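Local structure of putative exported protein (Bordetella pertussis Tohama I, 2PFZ) at residues Ile124-Val133 and Thr265-Thr273. The protein binds pyroglutamic acid in the periplasm, probably as the solute receptor of a tripartite ATP-independent transport system. Residues are numbered along the deposited sequence; the frame is centred on the assembly and turned at random.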
loop_
_atom_site.group_PDB
_atom_site.type_symbol
_atom_site.label_atom_id
_atom_site.label_comp_id
_atom_site.label_asym_id
_atom_site.label_seq_id
_atom_site.Cartn_x
_atom_site.Cartn_y
_atom_site.Cartn_z
ATOM N N ILE A 124 4.434 3.441 13.707
ATOM C CA ILE A 124 3.360 3.161 14.655
ATOM C C ILE A 124 2.873 4.450 15.217
ATOM O O ILE A 124 3.649 5.186 15.851
ATOM C CB ILE A 124 3.834 2.315 15.866
ATOM C CG1 ILE A 124 4.697 1.132 15.407
ATOM C CG2 ILE A 124 2.601 1.827 16.667
ATOM C CD1 ILE A 124 5.548 0.506 16.557
ATOM N N PHE A 125 1.590 4.723 14.988
ATOM C CA PHE A 125 0.886 5.847 15.610
ATOM C C PHE A 125 0.343 5.370 16.956
ATOM O O PHE A 125 -0.439 4.430 16.994
ATOM C CB PHE A 125 -0.299 6.305 14.752
ATOM C CG PHE A 125 0.103 6.987 13.462
ATOM C CD1 PHE A 125 0.398 8.363 13.442
ATOM C CD2 PHE A 125 0.193 6.254 12.276
ATOM C CE1 PHE A 125 0.768 9.017 12.234
ATOM C CE2 PHE A 125 0.561 6.891 11.053
ATOM C CZ PHE A 125 0.857 8.263 11.040
ATOM N N ALA A 126 0.786 5.992 18.052
ATOM C CA ALA A 126 0.273 5.633 19.374
ATOM C C ALA A 126 0.296 6.809 20.367
ATOM O O ALA A 126 0.926 7.843 20.135
ATOM C CB ALA A 126 1.050 4.429 19.939
ATOM N N ASN A 127 -0.403 6.628 21.477
ATOM C CA ASN A 127 -0.327 7.577 22.570
ATOM C C ASN A 127 0.604 7.085 23.661
ATOM O O ASN A 127 1.006 7.866 24.526
ATOM C CB ASN A 127 -1.729 7.879 23.100
ATOM C CG ASN A 127 -2.485 8.813 22.191
ATOM O OD1 ASN A 127 -1.941 9.823 21.746
ATOM N ND2 ASN A 127 -3.728 8.479 21.889
ATOM N N ARG A 128 0.945 5.797 23.574
ATOM C CA ARG A 128 1.803 5.073 24.509
ATOM C C ARG A 128 3.281 5.234 24.242
ATOM O O ARG A 128 3.708 5.434 23.097
ATOM C CB ARG A 128 1.575 3.564 24.357
ATOM C CG ARG A 128 0.450 3.010 25.112
ATOM C CD ARG A 128 0.464 1.514 24.929
ATOM N NE ARG A 128 -0.797 0.952 25.386
ATOM C CZ ARG A 128 -1.018 -0.330 25.600
ATOM N NH1 ARG A 128 -0.072 -1.230 25.372
ATOM N NH2 ARG A 128 -2.210 -0.707 26.026
ATOM N N ASP A 129 4.065 5.064 25.302
ATOM C CA ASP A 129 5.502 4.915 25.155
ATOM C C ASP A 129 5.827 3.490 24.724
ATOM O O ASP A 129 5.455 2.530 25.402
ATOM C CB ASP A 129 6.215 5.315 26.445
ATOM C CG ASP A 129 6.389 6.812 26.553
ATOM O OD1 ASP A 129 7.544 7.270 26.519
ATOM O OD2 ASP A 129 5.379 7.547 26.641
ATOM N N ILE A 130 6.485 3.355 23.572
ATOM C CA ILE A 130 6.801 2.041 23.034
ATOM C C ILE A 130 8.294 1.963 22.826
ATOM O O ILE A 130 8.827 2.545 21.878
ATOM C CB ILE A 130 6.067 1.759 21.691
ATOM C CG1 ILE A 130 4.549 2.014 21.817
ATOM C CG2 ILE A 130 6.373 0.336 21.210
ATOM C CD1 ILE A 130 3.739 1.727 20.508
ATOM N N LYS A 131 8.969 1.262 23.738
ATOM C CA LYS A 131 10.410 1.096 23.664
ATOM C C LYS A 131 10.753 -0.356 23.350
ATOM O O LYS A 131 11.892 -0.677 23.019
ATOM C CB LYS A 131 11.056 1.594 24.963
ATOM C CG LYS A 131 11.168 3.128 24.999
ATOM C CD LYS A 131 11.327 3.710 26.418
ATOM C CE LYS A 131 9.970 4.005 27.092
ATOM N NZ LYS A 131 9.054 4.894 26.277
ATOM N N GLN A 132 9.742 -1.219 23.433
ATOM C CA GLN A 132 9.871 -2.645 23.111
ATOM C C GLN A 132 8.513 -3.211 22.691
ATOM O O GLN A 132 7.474 -2.621 22.974
ATOM C CB GLN A 132 10.410 -3.419 24.321
ATOM C CG GLN A 132 9.531 -3.262 25.534
ATOM C CD GLN A 132 10.161 -3.764 26.814
ATOM O OE1 GLN A 132 10.709 -4.862 26.871
ATOM N NE2 GLN A 132 10.062 -2.961 27.862
ATOM N N VAL A 133 8.521 -4.361 22.031
ATOM C CA VAL A 133 7.272 -4.942 21.529
ATOM C C VAL A 133 6.213 -5.110 22.613
ATOM O O VAL A 133 5.039 -4.814 22.376
ATOM C CB VAL A 133 7.505 -6.247 20.728
ATOM C CG1 VAL A 133 6.239 -7.086 20.650
ATOM C CG2 VAL A 133 7.974 -5.896 19.331
ATOM N N THR A 265 13.771 2.568 19.264
ATOM C CA THR A 265 14.915 1.971 19.964
ATOM C C THR A 265 15.365 0.715 19.219
ATOM O O THR A 265 14.575 0.104 18.502
ATOM C CB THR A 265 14.579 1.511 21.393
ATOM O OG1 THR A 265 13.652 0.409 21.348
ATOM C CG2 THR A 265 14.034 2.660 22.256
ATOM N N ALA A 266 16.627 0.338 19.387
ATOM C CA ALA A 266 17.151 -0.882 18.789
ATOM C C ALA A 266 16.348 -2.072 19.278
ATOM O O ALA A 266 16.158 -3.042 18.540
ATOM C CB ALA A 266 18.618 -1.069 19.150
ATOM N N GLU A 267 15.911 -2.002 20.535
ATOM C CA GLU A 267 15.089 -3.055 21.152
ATOM C C GLU A 267 13.736 -3.210 20.462
ATOM O O GLU A 267 13.296 -4.321 20.221
ATOM C CB GLU A 267 14.864 -2.781 22.647
ATOM C CG GLU A 267 16.143 -2.527 23.443
ATOM C CD GLU A 267 16.472 -1.034 23.582
ATOM O OE1 GLU A 267 16.091 -0.421 24.619
ATOM O OE2 GLU A 267 17.107 -0.474 22.656
ATOM N N LEU A 268 13.078 -2.095 20.163
ATOM C CA LEU A 268 11.791 -2.169 19.461
ATOM C C LEU A 268 11.992 -2.775 18.072
ATOM O O LEU A 268 11.242 -3.669 17.658
ATOM C CB LEU A 268 11.152 -0.784 19.339
ATOM C CG LEU A 268 9.765 -0.681 18.692
ATOM C CD1 LEU A 268 9.312 0.724 18.761
ATOM C CD2 LEU A 268 9.836 -1.046 17.249
ATOM N N LYS A 269 13.001 -2.298 17.360
ATOM C CA LYS A 269 13.313 -2.863 16.045
ATOM C C LYS A 269 13.671 -4.352 16.123
ATOM O O LYS A 269 13.255 -5.142 15.272
ATOM C CB LYS A 269 14.456 -2.097 15.371
ATOM C CG LYS A 269 14.131 -0.664 14.963
ATOM C CD LYS A 269 15.342 -0.045 14.191
ATOM C CE LYS A 269 16.503 0.310 15.126
ATOM N NZ LYS A 269 17.814 0.540 14.415
ATOM N N SER A 270 14.448 -4.754 17.130
ATOM C CA SER A 270 14.796 -6.180 17.224
ATOM C C SER A 270 13.579 -7.068 17.493
ATOM O O SER A 270 13.481 -8.155 16.913
ATOM C CB SER A 270 15.914 -6.464 18.236
ATOM O OG SER A 270 15.720 -5.732 19.422
ATOM N N GLY A 271 12.680 -6.610 18.372
ATOM C CA GLY A 271 11.430 -7.323 18.670
ATOM C C GLY A 271 10.537 -7.477 17.440
ATOM O O GLY A 271 9.983 -8.559 17.179
ATOM N N LEU A 272 10.405 -6.401 16.678
ATOM C CA LEU A 272 9.587 -6.435 15.464
ATOM C C LEU A 272 10.258 -7.244 14.371
ATOM O O LEU A 272 9.584 -7.847 13.531
ATOM C CB LEU A 272 9.275 -5.020 14.986
ATOM C CG LEU A 272 8.309 -4.211 15.871
ATOM C CD1 LEU A 272 8.173 -2.811 15.350
ATOM C CD2 LEU A 272 6.929 -4.857 15.968
ATOM N N THR A 273 11.593 -7.273 14.386
ATOM C CA THR A 273 12.349 -8.143 13.480
ATOM C C THR A 273 12.021 -9.609 13.763
ATOM O O THR A 273 11.783 -10.406 12.831
ATOM C CB THR A 273 13.876 -7.865 13.585
ATOM O OG1 THR A 273 14.143 -6.555 13.059
ATOM C CG2 THR A 273 14.719 -8.904 12.778
HETATM O O HOH W 1 11.002 3.370 20.427
HETATM O O HOH W 2 11.046 -5.642 21.371
#
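Val133 lays its CG2 methyl almost squarely over one face of the Gly271-Leu272 peptide bond, with CG2 3.6 Å from both Gly271 C and Leu272 N. Because Gly271 carries no side chain, the methyl can settle directly on the helix backbone; the N-H of this peptide is meanwhile taken up by Leu268 O within the helix. The same CG2 also meets Leu272 CD2 at 3.7 Å. A second flat group, the carbonyl of Lys131, is approached by the Thr265 hydroxyl from a position tilted 31° out of its plane, and Glu267 CB packs against the same oxygen.

Here a textbook N-cap is put to a second use. With chi1 at 67°, Thr265 OG1 lies between its own backbone N and carbonyl carbon, where it accepts from Leu268 N (2.8 Å, N-H...O angle 159°) and donates to Lys131 O at 2.7 Å. One hydroxyl thus caps helix 266-287 and ties it to the loop leaving strand 123-126, an inner strand of a mixed sheet in this type II periplasmic binding protein fold.

Two waters bridge the backbones near this bond: one links Ile130 O to Thr265 N, the other joins Val133 N and Glu267 O. Beneath the polar seam, Leu268 holds CG anti to its backbone N, which carries CD1 to Ile130 CG2 at 3.8 Å. Ile124 CD1 reaches Leu268 CD1 and Leu272 CD1 more loosely, at 4.4 Å each, while Val155 of helix 146-155 touches both Val133 and Leu272.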